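Local coordinates for enterochelin esterase (Salmonella enterica subsp. enterica serovar Typhimurium, PDB 3MGA), which probably hydrolyses the ester bonds of ferric enterobactin, a step that would release the siderophore's iron inside the bacterium, at residues 20-24 and 34-38; 59-65 and 351-355. All blocks are in the same frame, centred on the assembly; numbering follows the deposited sequence.

Interaction 1 (20-24 and 34-38); sequences TGPEW and VTFWW
A beta hairpin at the edge of an antiparallel sheet pairs its outer strand through one hydrogen-bonded pair and a side-chain bond from Trp37. Residues 23-24 lie on the weakly bonded strand 23-26, antiparallel to strand 32-39; end to end, the touching parts lie 154° apart. The register sets Pro22 opposite Phe36 (CA to CA 4.6 Å), Glu23 opposite Thr35 (5.2 Å) and Trp24 opposite Val34 (4.3 Å). Glu23 N donates to Thr35 O at 3.0 Å, Thr35 N to Glu23 O at 2.8 Å. CA-H...O contacts supplement them, Pro22 CA to Thr35 O and Val34 CA to Glu23 O, both 3.2 Å.

Apolar packing builds one side. Pro22 CB lies over a face of the Phe36 ring, with Pro22 CG 3.8 Å from Phe36 CD1, and Val34 CG1 is 4.1 Å from Pro22 CB. Pro22, Val34 and Phe36 all touch Leu152 of the second sheet, so the hairpin packs within the N-terminal beta sandwich. At Gly21 (phi 138°, psi -158°) a CB would jam against Thr20 O and clash with Pro22 CD.

The polar side carries Glu23 (chi1 m, chi2 t) and Thr35, whose OG1 is hydrogen-bonded to Ser84 OG. Trp37 (m) donates from NE1 to Glu23 OE1 at 3.1 Å.

Interaction 2 (59-65 and 351-355); sequences GVTDHHQ and VREPI
This contact between the two domains has no direct hydrogen bond between its segments. Residues 59-65 form an irregular loop of the N-terminal domain; residues 351-355 leave strand 344-350 and enter helix 354-367. The backbones come closest at Gly59 and Arg352 (CA to CA 4.7 Å) and at His64 and Glu353 (5.4 Å).

Arg352 loses the most surface. Its side chain, bent at chi1 and chi2 (both m) and extended beyond them (chi3 t, chi4 175°), runs past the loop: Arg352 CD is 3.1 Å from Gly59 O, and Val60 CG2 sits over one guanidinium face, 4.2 Å from Arg352 NE. Gly59 has phi 68° and psi 12°, and a CB there would clash with Arg352 CB. Trp91 and Leu87 also touch Arg352.

Gln65 (m, m) turns its amide onto the same residue, Gln65 OE1 lying 3.2 Å from Arg352 CA and 3.6 Å from Arg352 CD.

His64 (m) places CB 3.6 Å from Arg352 O, and His64 O lies 3.4 Å from Pro354 CD. A water spans His64 ND1 (3.3 Å) and, weakly, Ile355 N (3.2 Å). The loop is held by Asp62, whose OD1 accepts from His64 N (3.1 Å) in an Asx turn while OD2 accepts from Gly59 N (3.0 Å).

Glu353, at the helix N-cap, hydrogen-bonds Ser313 through OE1 and His383 ND1 through OE2, and the His383 ring meets that of His64. With Ser289 of a probable nucleophile elbow nearby, this is consistent with the acid-histidine part of an alpha/beta-hydrolase catalytic triad.

Overall arrangement
The two contacts illustrate how chemistry follows place in a fold. Interaction 1, its centre about 23 Å from the centre of the chain, lies within one domain and joins two hairpin strands, their segments 10 residues apart at the closest ends, by regular backbone bonding; interaction 2, its centre about 14 Å from the chain's, joins segments 286 residues apart, one from each domain, by van der Waals packing and a water. Both are partly buried and cover nearly equal areas, 312 and 307 Å². The centres of interactions 1 and 2 are about 21 Å apart. Strand 80-87 relates them: its Leu87 touches Val34 in the first and Val60 and Arg352 in the second, so the sheet containing the hairpin also reaches the interface near the presumed active site.

Interaction 1 (20-24 and 34-38)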
loop_
_atom_site.group_PDB
_atom_site.type_symbol
_atom_site.label_atom_id
_atom_site.label_comp_id
_atom_site.label_asym_id
_atom_site.label_seq_id
_atom_site.Cartn_x
_atom_site.Cartn_y
_atom_site.Cartn_z
ATOM N N THR A 20 -13.198 -21.055 -8.644
ATOM C CA THR A 20 -11.816 -20.600 -8.758
ATOM C C THR A 20 -11.557 -19.379 -7.872
ATOM O O THR A 20 -10.476 -18.798 -7.910
ATOM C CB THR A 20 -11.523 -20.184 -10.217
ATOM O OG1 THR A 20 -11.687 -21.318 -11.073
ATOM C CG2 THR A 20 -10.102 -19.634 -10.373
ATOM N N GLY A 21 -12.556 -18.997 -7.080
ATOM C CA GLY A 21 -12.452 -17.843 -6.200
ATOM C C GLY A 21 -13.741 -17.052 -6.243
ATOM O O GLY A 21 -14.791 -17.589 -6.590
ATOM N N PRO A 22 -13.679 -15.770 -5.868
ATOM C CA PRO A 22 -14.868 -14.927 -5.902
ATOM C C PRO A 22 -15.466 -14.783 -7.304
ATOM O O PRO A 22 -14.732 -14.747 -8.297
ATOM C CB PRO A 22 -14.346 -13.576 -5.409
ATOM C CG PRO A 22 -13.180 -13.918 -4.562
ATOM C CD PRO A 22 -12.542 -15.089 -5.228
ATOM N N GLU A 23 -16.792 -14.710 -7.368
ATOM C CA GLU A 23 -17.517 -14.551 -8.629
ATOM C C GLU A 23 -18.239 -13.212 -8.633
ATOM O O GLU A 23 -18.663 -12.729 -7.590
ATOM C CB GLU A 23 -18.516 -15.688 -8.810
ATOM C CG GLU A 23 -17.874 -17.055 -8.974
ATOM C CD GLU A 23 -18.896 -18.175 -8.990
ATOM O OE1 GLU A 23 -19.872 -18.094 -8.215
ATOM O OE2 GLU A 23 -18.713 -19.148 -9.756
ATOM N N TRP A 24 -18.388 -12.618 -9.809
ATOM C CA TRP A 24 -19.039 -11.324 -9.925
ATOM C C TRP A 24 -20.081 -11.258 -11.047
ATOM O O TRP A 24 -19.986 -11.971 -12.041
ATOM C CB TRP A 24 -17.983 -10.231 -10.127
ATOM C CG TRP A 24 -17.107 -10.424 -11.346
ATOM C CD1 TRP A 24 -17.371 -10.013 -12.620
ATOM C CD2 TRP A 24 -15.820 -11.050 -11.388
ATOM N NE1 TRP A 24 -16.339 -10.354 -13.455
ATOM C CE2 TRP A 24 -15.373 -10.994 -12.726
ATOM C CE3 TRP A 24 -15.008 -11.663 -10.430
ATOM C CZ2 TRP A 24 -14.143 -11.530 -13.130
ATOM C CZ3 TRP A 24 -13.781 -12.191 -10.831
ATOM C CH2 TRP A 24 -13.361 -12.117 -12.167
ATOM N N VAL A 34 -20.684 -9.285 -5.929
ATOM C CA VAL A 34 -19.586 -10.238 -5.811
ATOM C C VAL A 34 -19.840 -11.261 -4.700
ATOM O O VAL A 34 -20.161 -10.891 -3.575
ATOM C CB VAL A 34 -18.260 -9.506 -5.545
ATOM C CG1 VAL A 34 -17.106 -10.495 -5.493
ATOM C CG2 VAL A 34 -18.013 -8.455 -6.626
ATOM N N THR A 35 -19.686 -12.543 -5.029
ATOM C CA THR A 35 -19.907 -13.623 -4.079
ATOM C C THR A 35 -18.612 -14.340 -3.729
ATOM O O THR A 35 -17.842 -14.723 -4.611
ATOM C CB THR A 35 -20.898 -14.668 -4.644
ATOM O OG1 THR A 35 -22.157 -14.039 -4.900
ATOM C CG2 THR A 35 -21.106 -15.809 -3.666
ATOM N N PHE A 36 -18.396 -14.526 -2.431
ATOM C CA PHE A 36 -17.224 -15.209 -1.910
ATOM C C PHE A 36 -17.617 -16.596 -1.441
ATOM O O PHE A 36 -18.723 -16.792 -0.932
ATOM C CB PHE A 36 -16.640 -14.424 -0.740
ATOM C CG PHE A 36 -16.049 -13.102 -1.134
ATOM C CD1 PHE A 36 -14.671 -12.934 -1.190
ATOM C CD2 PHE A 36 -16.860 -12.038 -1.463
ATOM C CE1 PHE A 36 -14.119 -11.710 -1.550
ATOM C CE2 PHE A 36 -16.316 -10.819 -1.833
ATOM C CZ PHE A 36 -14.943 -10.654 -1.876
ATOM N N TRP A 37 -16.717 -17.558 -1.624
ATOM C CA TRP A 37 -16.962 -18.927 -1.203
ATOM C C TRP A 37 -15.803 -19.460 -0.363
ATOM O O TRP A 37 -14.634 -19.208 -0.660
ATOM C CB TRP A 37 -17.118 -19.853 -2.407
ATOM C CG TRP A 37 -18.100 -19.419 -3.444
ATOM C CD1 TRP A 37 -17.814 -18.792 -4.622
ATOM C CD2 TRP A 37 -19.518 -19.595 -3.416
ATOM N NE1 TRP A 37 -18.968 -18.561 -5.328
ATOM C CE2 TRP A 37 -20.030 -19.045 -4.612
ATOM C CE3 TRP A 37 -20.411 -20.163 -2.496
ATOM C CZ2 TRP A 37 -21.396 -19.044 -4.912
ATOM C CZ3 TRP A 37 -21.770 -20.164 -2.796
ATOM C CH2 TRP A 37 -22.247 -19.607 -3.994
ATOM N N TRP A 38 -16.149 -20.188 0.693
ATOM C CA TRP A 38 -15.175 -20.837 1.559
ATOM C C TRP A 38 -15.728 -22.217 1.860
ATOM O O TRP A 38 -16.884 -22.351 2.260
ATOM C CB TRP A 38 -14.918 -20.059 2.855
ATOM C CG TRP A 38 -13.900 -20.742 3.756
ATOM C CD1 TRP A 38 -12.543 -20.788 3.577
ATOM C CD2 TRP A 38 -14.167 -21.464 4.970
ATOM N NE1 TRP A 38 -11.952 -21.503 4.600
ATOM C CE2 TRP A 38 -12.926 -21.925 5.467
ATOM C CE3 TRP A 38 -15.335 -21.769 5.682
ATOM C CZ2 TRP A 38 -12.820 -22.667 6.643
ATOM C CZ3 TRP A 38 -15.229 -22.512 6.851
ATOM C CH2 TRP A 38 -13.980 -22.953 7.319
#

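Interaction 2 (59-65 and 351-355)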
loop_
_atom_site.group_PDB
_atom_site.type_symbol
_atom_site.label_atom_id
_atom_site.label_comp_id
_atom_site.label_asym_id
_atom_site.label_seq_id
_atom_site.Cartn_x
_atom_site.Cartn_y
_atom_site.Cartn_z
ATOM N N GLY A 59 -10.757 -1.825 3.175
ATOM C CA GLY A 59 -11.591 -0.691 2.782
ATOM C C GLY A 59 -13.043 -1.003 2.438
ATOM O O GLY A 59 -13.735 -0.157 1.873
ATOM N N VAL A 60 -13.515 -2.202 2.755
ATOM C CA VAL A 60 -14.900 -2.549 2.464
ATOM C C VAL A 60 -15.620 -3.090 3.705
ATOM O O VAL A 60 -16.708 -2.613 4.033
ATOM C CB VAL A 60 -15.018 -3.542 1.305
ATOM C CG1 VAL A 60 -16.492 -3.885 1.053
ATOM C CG2 VAL A 60 -14.394 -2.962 0.062
ATOM N N THR A 61 -15.015 -4.064 4.389
ATOM C CA THR A 61 -15.615 -4.638 5.590
ATOM C C THR A 61 -14.763 -4.463 6.846
ATOM O O THR A 61 -14.971 -5.166 7.836
ATOM C CB THR A 61 -15.893 -6.146 5.420
ATOM O OG1 THR A 61 -14.657 -6.864 5.296
ATOM C CG2 THR A 61 -16.789 -6.403 4.207
ATOM N N ASP A 62 -13.822 -3.528 6.827
ATOM C CA ASP A 62 -12.945 -3.299 7.986
ATOM C C ASP A 62 -13.283 -1.995 8.724
ATOM O O ASP A 62 -14.356 -1.431 8.543
ATOM C CB ASP A 62 -11.468 -3.344 7.558
ATOM C CG ASP A 62 -11.100 -2.255 6.556
ATOM O OD1 ASP A 62 -11.939 -1.376 6.278
ATOM O OD2 ASP A 62 -9.961 -2.282 6.038
ATOM N N HIS A 63 -12.362 -1.529 9.558
ATOM C CA HIS A 63 -12.557 -0.314 10.336
ATOM C C HIS A 63 -12.504 0.974 9.509
ATOM O O HIS A 63 -12.980 2.011 9.967
ATOM C CB HIS A 63 -11.496 -0.230 11.427
ATOM C CG HIS A 63 -10.111 -0.035 10.897
ATOM N ND1 HIS A 63 -9.543 1.212 10.745
ATOM C CD2 HIS A 63 -9.189 -0.925 10.464
ATOM C CE1 HIS A 63 -8.325 1.080 10.252
ATOM N NE2 HIS A 63 -8.087 -0.207 10.071
ATOM N N HIS A 64 -11.914 0.928 8.316
ATOM C CA HIS A 64 -11.829 2.128 7.475
ATOM C C HIS A 64 -13.215 2.625 7.039
ATOM O O HIS A 64 -13.408 3.824 6.824
ATOM C CB HIS A 64 -10.902 1.907 6.265
ATOM C CG HIS A 64 -9.470 1.673 6.640
ATOM N ND1 HIS A 64 -8.593 2.703 6.905
ATOM C CD2 HIS A 64 -8.763 0.528 6.803
ATOM C CE1 HIS A 64 -7.408 2.203 7.211
ATOM N NE2 HIS A 64 -7.486 0.886 7.161
ATOM N N GLN A 65 -14.171 1.707 6.913
ATOM C CA GLN A 65 -15.545 2.070 6.552
ATOM C C GLN A 65 -16.467 1.949 7.764
ATOM O O GLN A 65 -17.688 2.018 7.611
ATOM C CB GLN A 65 -16.080 1.148 5.444
ATOM C CG GLN A 65 -15.327 1.209 4.133
ATOM C CD GLN A 65 -15.411 2.564 3.457
ATOM O OE1 GLN A 65 -14.578 2.898 2.619
ATOM N NE2 GLN A 65 -16.405 3.352 3.827
ATOM N N VAL A 351 -10.495 6.247 -1.975
ATOM C CA VAL A 351 -11.808 6.655 -1.482
ATOM C C VAL A 351 -12.329 5.681 -0.418
ATOM O O VAL A 351 -13.305 5.984 0.276
ATOM C CB VAL A 351 -12.843 6.801 -2.635
ATOM C CG1 VAL A 351 -12.454 7.937 -3.558
ATOM C CG2 VAL A 351 -13.006 5.487 -3.429
ATOM N N ARG A 352 -11.679 4.518 -0.298
ATOM C CA ARG A 352 -12.042 3.511 0.699
ATOM C C ARG A 352 -11.242 3.682 2.009
ATOM O O ARG A 352 -11.167 2.767 2.821
ATOM C CB ARG A 352 -11.819 2.101 0.160
ATOM C CG ARG A 352 -12.658 1.699 -1.048
ATOM C CD ARG A 352 -14.101 1.593 -0.687
ATOM N NE ARG A 352 -14.883 0.818 -1.649
ATOM C CZ ARG A 352 -16.171 0.517 -1.480
ATOM N NH1 ARG A 352 -16.815 0.933 -0.396
ATOM N NH2 ARG A 352 -16.821 -0.198 -2.392
ATOM N N GLU A 353 -10.615 4.840 2.188
ATOM C CA GLU A 353 -9.891 5.166 3.424
ATOM C C GLU A 353 -10.218 6.627 3.704
ATOM O O GLU A 353 -9.352 7.497 3.560
ATOM C CB GLU A 353 -8.383 4.909 3.301
ATOM C CG GLU A 353 -7.728 5.477 2.032
ATOM C CD GLU A 353 -6.233 5.231 1.951
ATOM O OE1 GLU A 353 -5.657 5.512 0.879
ATOM O OE2 GLU A 353 -5.628 4.750 2.938
ATOM N N PRO A 354 -11.493 6.897 4.081
ATOM C CA PRO A 354 -12.063 8.223 4.343
ATOM C C PRO A 354 -11.182 9.165 5.132
ATOM O O PRO A 354 -10.924 10.279 4.680
ATOM C CB PRO A 354 -13.334 7.912 5.145
ATOM C CG PRO A 354 -13.752 6.598 4.690
ATOM C CD PRO A 354 -12.509 5.843 4.259
ATOM N N ILE A 355 -10.732 8.725 6.302
ATOM C CA ILE A 355 -9.905 9.565 7.151
ATOM C C ILE A 355 -8.670 10.005 6.379
ATOM O O ILE A 355 -8.394 11.201 6.263
ATOM C CB ILE A 355 -9.511 8.855 8.467
ATOM C CG1 ILE A 355 -10.762 8.566 9.309
ATOM C CG2 ILE A 355 -8.554 9.715 9.275
ATOM C CD1 ILE A 355 -10.474 7.936 10.673
HETATM O O HOH W 1 -9.530 5.829 6.938
#